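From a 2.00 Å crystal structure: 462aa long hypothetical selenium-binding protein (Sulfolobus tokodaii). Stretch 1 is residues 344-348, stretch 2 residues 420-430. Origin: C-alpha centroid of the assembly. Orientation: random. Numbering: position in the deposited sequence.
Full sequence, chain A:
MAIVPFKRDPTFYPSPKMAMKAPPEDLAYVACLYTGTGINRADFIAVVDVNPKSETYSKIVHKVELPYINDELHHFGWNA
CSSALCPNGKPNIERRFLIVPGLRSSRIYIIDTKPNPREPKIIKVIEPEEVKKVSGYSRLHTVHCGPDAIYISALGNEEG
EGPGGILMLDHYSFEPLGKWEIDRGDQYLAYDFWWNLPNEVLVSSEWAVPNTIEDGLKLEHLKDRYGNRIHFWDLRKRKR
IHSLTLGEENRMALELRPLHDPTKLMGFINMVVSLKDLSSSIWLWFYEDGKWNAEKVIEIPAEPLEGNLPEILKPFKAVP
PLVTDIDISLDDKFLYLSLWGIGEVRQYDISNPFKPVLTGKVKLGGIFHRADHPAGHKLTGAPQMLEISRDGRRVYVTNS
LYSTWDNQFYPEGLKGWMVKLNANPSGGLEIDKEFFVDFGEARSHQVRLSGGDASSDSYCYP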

# COMPACT_ATOMS: atom_id res chain seq x y z
N GLU A 344 -13.52 -7.73 5.84
CA GLU A 344 -12.68 -8.65 6.60
C GLU A 344 -11.18 -8.43 6.40
O GLU A 344 -10.75 -7.74 5.48
CB GLU A 344 -12.96 -10.11 6.19
CG GLU A 344 -14.41 -10.59 6.30
CD GLU A 344 -14.58 -12.01 5.75
OE1 GLU A 344 -13.59 -12.58 5.24
OE2 GLU A 344 -15.70 -12.56 5.82
N VAL A 345 -10.41 -9.01 7.31
CA VAL A 345 -8.96 -9.03 7.24
C VAL A 345 -8.74 -10.51 7.47
O VAL A 345 -9.28 -11.08 8.42
CB VAL A 345 -8.25 -8.25 8.36
CG1 VAL A 345 -6.75 -8.48 8.26
CG2 VAL A 345 -8.54 -6.75 8.25
N ARG A 346 -7.98 -11.14 6.58
CA ARG A 346 -7.69 -12.56 6.69
C ARG A 346 -6.20 -12.79 6.81
O ARG A 346 -5.38 -11.96 6.40
CB ARG A 346 -8.21 -13.32 5.46
CG ARG A 346 -9.71 -13.24 5.25
CD ARG A 346 -10.13 -14.09 4.07
NE ARG A 346 -11.57 -14.10 3.88
CZ ARG A 346 -12.22 -14.93 3.07
NH1 ARG A 346 -11.56 -15.84 2.37
NH2 ARG A 346 -13.54 -14.86 2.98
N GLN A 347 -5.85 -13.94 7.39
CA GLN A 347 -4.46 -14.34 7.56
C GLN A 347 -4.31 -15.70 6.88
O GLN A 347 -5.01 -16.65 7.22
CB GLN A 347 -4.11 -14.48 9.04
CG GLN A 347 -2.73 -15.07 9.29
CD GLN A 347 -2.54 -15.53 10.73
OE1 GLN A 347 -1.69 -15.01 11.46
NE2 GLN A 347 -3.33 -16.51 11.14
N TYR A 348 -3.40 -15.79 5.92
CA TYR A 348 -3.16 -17.05 5.23
C TYR A 348 -1.76 -17.55 5.52
O TYR A 348 -0.78 -16.82 5.37
CB TYR A 348 -3.32 -16.89 3.71
CG TYR A 348 -4.74 -16.77 3.22
CD1 TYR A 348 -5.41 -15.55 3.29
CD2 TYR A 348 -5.40 -17.87 2.68
CE1 TYR A 348 -6.72 -15.43 2.82
CE2 TYR A 348 -6.71 -17.76 2.21
CZ TYR A 348 -7.37 -16.54 2.29
OH TYR A 348 -8.66 -16.43 1.82
N LYS A 420 -6.33 -2.22 15.55
CA LYS A 420 -5.17 -3.07 15.78
C LYS A 420 -5.64 -4.50 15.95
O LYS A 420 -6.62 -4.77 16.64
CB LYS A 420 -4.38 -2.64 17.01
CG LYS A 420 -3.19 -3.56 17.27
CD LYS A 420 -2.16 -3.01 18.24
CE LYS A 420 -2.53 -3.24 19.70
NZ LYS A 420 -1.37 -2.96 20.61
N LEU A 421 -4.93 -5.41 15.29
CA LEU A 421 -5.24 -6.83 15.36
C LEU A 421 -4.04 -7.50 16.01
O LEU A 421 -2.91 -7.07 15.84
CB LEU A 421 -5.44 -7.41 13.96
CG LEU A 421 -6.48 -6.76 13.05
CD1 LEU A 421 -6.52 -7.51 11.72
CD2 LEU A 421 -7.84 -6.78 13.72
N ASN A 422 -4.30 -8.56 16.78
CA ASN A 422 -3.22 -9.29 17.43
C ASN A 422 -3.10 -10.59 16.64
O ASN A 422 -4.03 -11.39 16.62
CB ASN A 422 -3.57 -9.56 18.89
CG ASN A 422 -3.58 -8.29 19.73
OD1 ASN A 422 -4.55 -8.00 20.43
ND2 ASN A 422 -2.48 -7.54 19.68
N ALA A 423 -1.97 -10.78 15.97
CA ALA A 423 -1.76 -11.98 15.16
C ALA A 423 -0.94 -13.02 15.91
O ALA A 423 0.05 -12.69 16.57
CB ALA A 423 -1.08 -11.61 13.85
N ASN A 424 -1.35 -14.27 15.78
CA ASN A 424 -0.67 -15.38 16.44
C ASN A 424 0.42 -15.96 15.56
O ASN A 424 0.15 -16.44 14.45
CB ASN A 424 -1.69 -16.47 16.79
CG ASN A 424 -1.11 -17.54 17.70
OD1 ASN A 424 -0.06 -18.11 17.42
ND2 ASN A 424 -1.80 -17.81 18.80
N PRO A 425 1.67 -15.94 16.03
CA PRO A 425 2.81 -16.48 15.27
C PRO A 425 2.61 -17.90 14.76
O PRO A 425 3.29 -18.34 13.83
CB PRO A 425 3.97 -16.36 16.26
CG PRO A 425 3.29 -16.37 17.62
CD PRO A 425 2.10 -15.49 17.37
N SER A 426 1.66 -18.63 15.34
CA SER A 426 1.41 -20.00 14.89
C SER A 426 -0.01 -20.18 14.38
O SER A 426 -0.56 -21.28 14.40
CB SER A 426 1.68 -20.99 16.03
OG SER A 426 3.04 -20.95 16.41
N GLY A 427 -0.61 -19.09 13.90
CA GLY A 427 -1.96 -19.16 13.37
C GLY A 427 -2.99 -18.56 14.31
O GLY A 427 -3.14 -19.02 15.45
N GLY A 428 -3.69 -17.53 13.85
CA GLY A 428 -4.70 -16.89 14.67
C GLY A 428 -4.73 -15.38 14.50
O GLY A 428 -3.68 -14.74 14.42
N LEU A 429 -5.94 -14.81 14.45
CA LEU A 429 -6.13 -13.37 14.29
C LEU A 429 -7.26 -12.86 15.19
O LEU A 429 -8.38 -13.35 15.10
CB LEU A 429 -6.49 -13.04 12.84
CG LEU A 429 -5.65 -12.08 12.00
CD1 LEU A 429 -6.55 -11.48 10.92
CD2 LEU A 429 -5.04 -10.97 12.85
N GLU A 430 -6.96 -11.89 16.05
CA GLU A 430 -7.97 -11.32 16.95
C GLU A 430 -7.94 -9.79 16.88
O GLU A 430 -6.90 -9.19 16.62
CB GLU A 430 -7.70 -11.72 18.40
CG GLU A 430 -7.83 -13.21 18.72
CD GLU A 430 -9.25 -13.73 18.57
OE1 GLU A 430 -10.20 -12.96 18.86
OE2 GLU A 430 -9.41 -14.91 18.19

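The strand segment 344-348 packs through side chains against a hairpin whose strands, 420-423 and 429-430, are joined by a type I turn from Asn424 to Gly427. The hairpin is held by its own backbone: Asn422 N to Glu430 O (2.7 Å) and Glu430 N to Asn422 O (3.0 Å) pair the strands, and Asn424 N to Gly428 O (2.7 Å) and Gly427 N to Asn424 O (2.8 Å) close the end. No backbone ladder joins it to the first strand; at the nearest register, Gln347 CA and Leu429 CA lie 7.0 Å apart, leaving room for side chains between. Alternation along the strand sends Val345 and Gln347 toward the hairpin, while Arg346 points away and forms a salt bridge with Glu344 (NE to OE1, 2.9 Å). Gln347 covers the most surface. Its extended side chain reaches the turn, where its amide lies against Gly427 and Gly428; the modelled amide is probably turned over, so its polar pairing stays open. Nearer the backbone, Gln347 CB rests 4.1 Å from Leu429 CG. Leu429, next in area, also meets Val345, whose CG1 lies 4.0 Å from Leu429 CD1 and 3.6 Å from Leu421 CD1. These buried branched side chains form a small apolar cluster, held by van der Waals contact and exclusion of water.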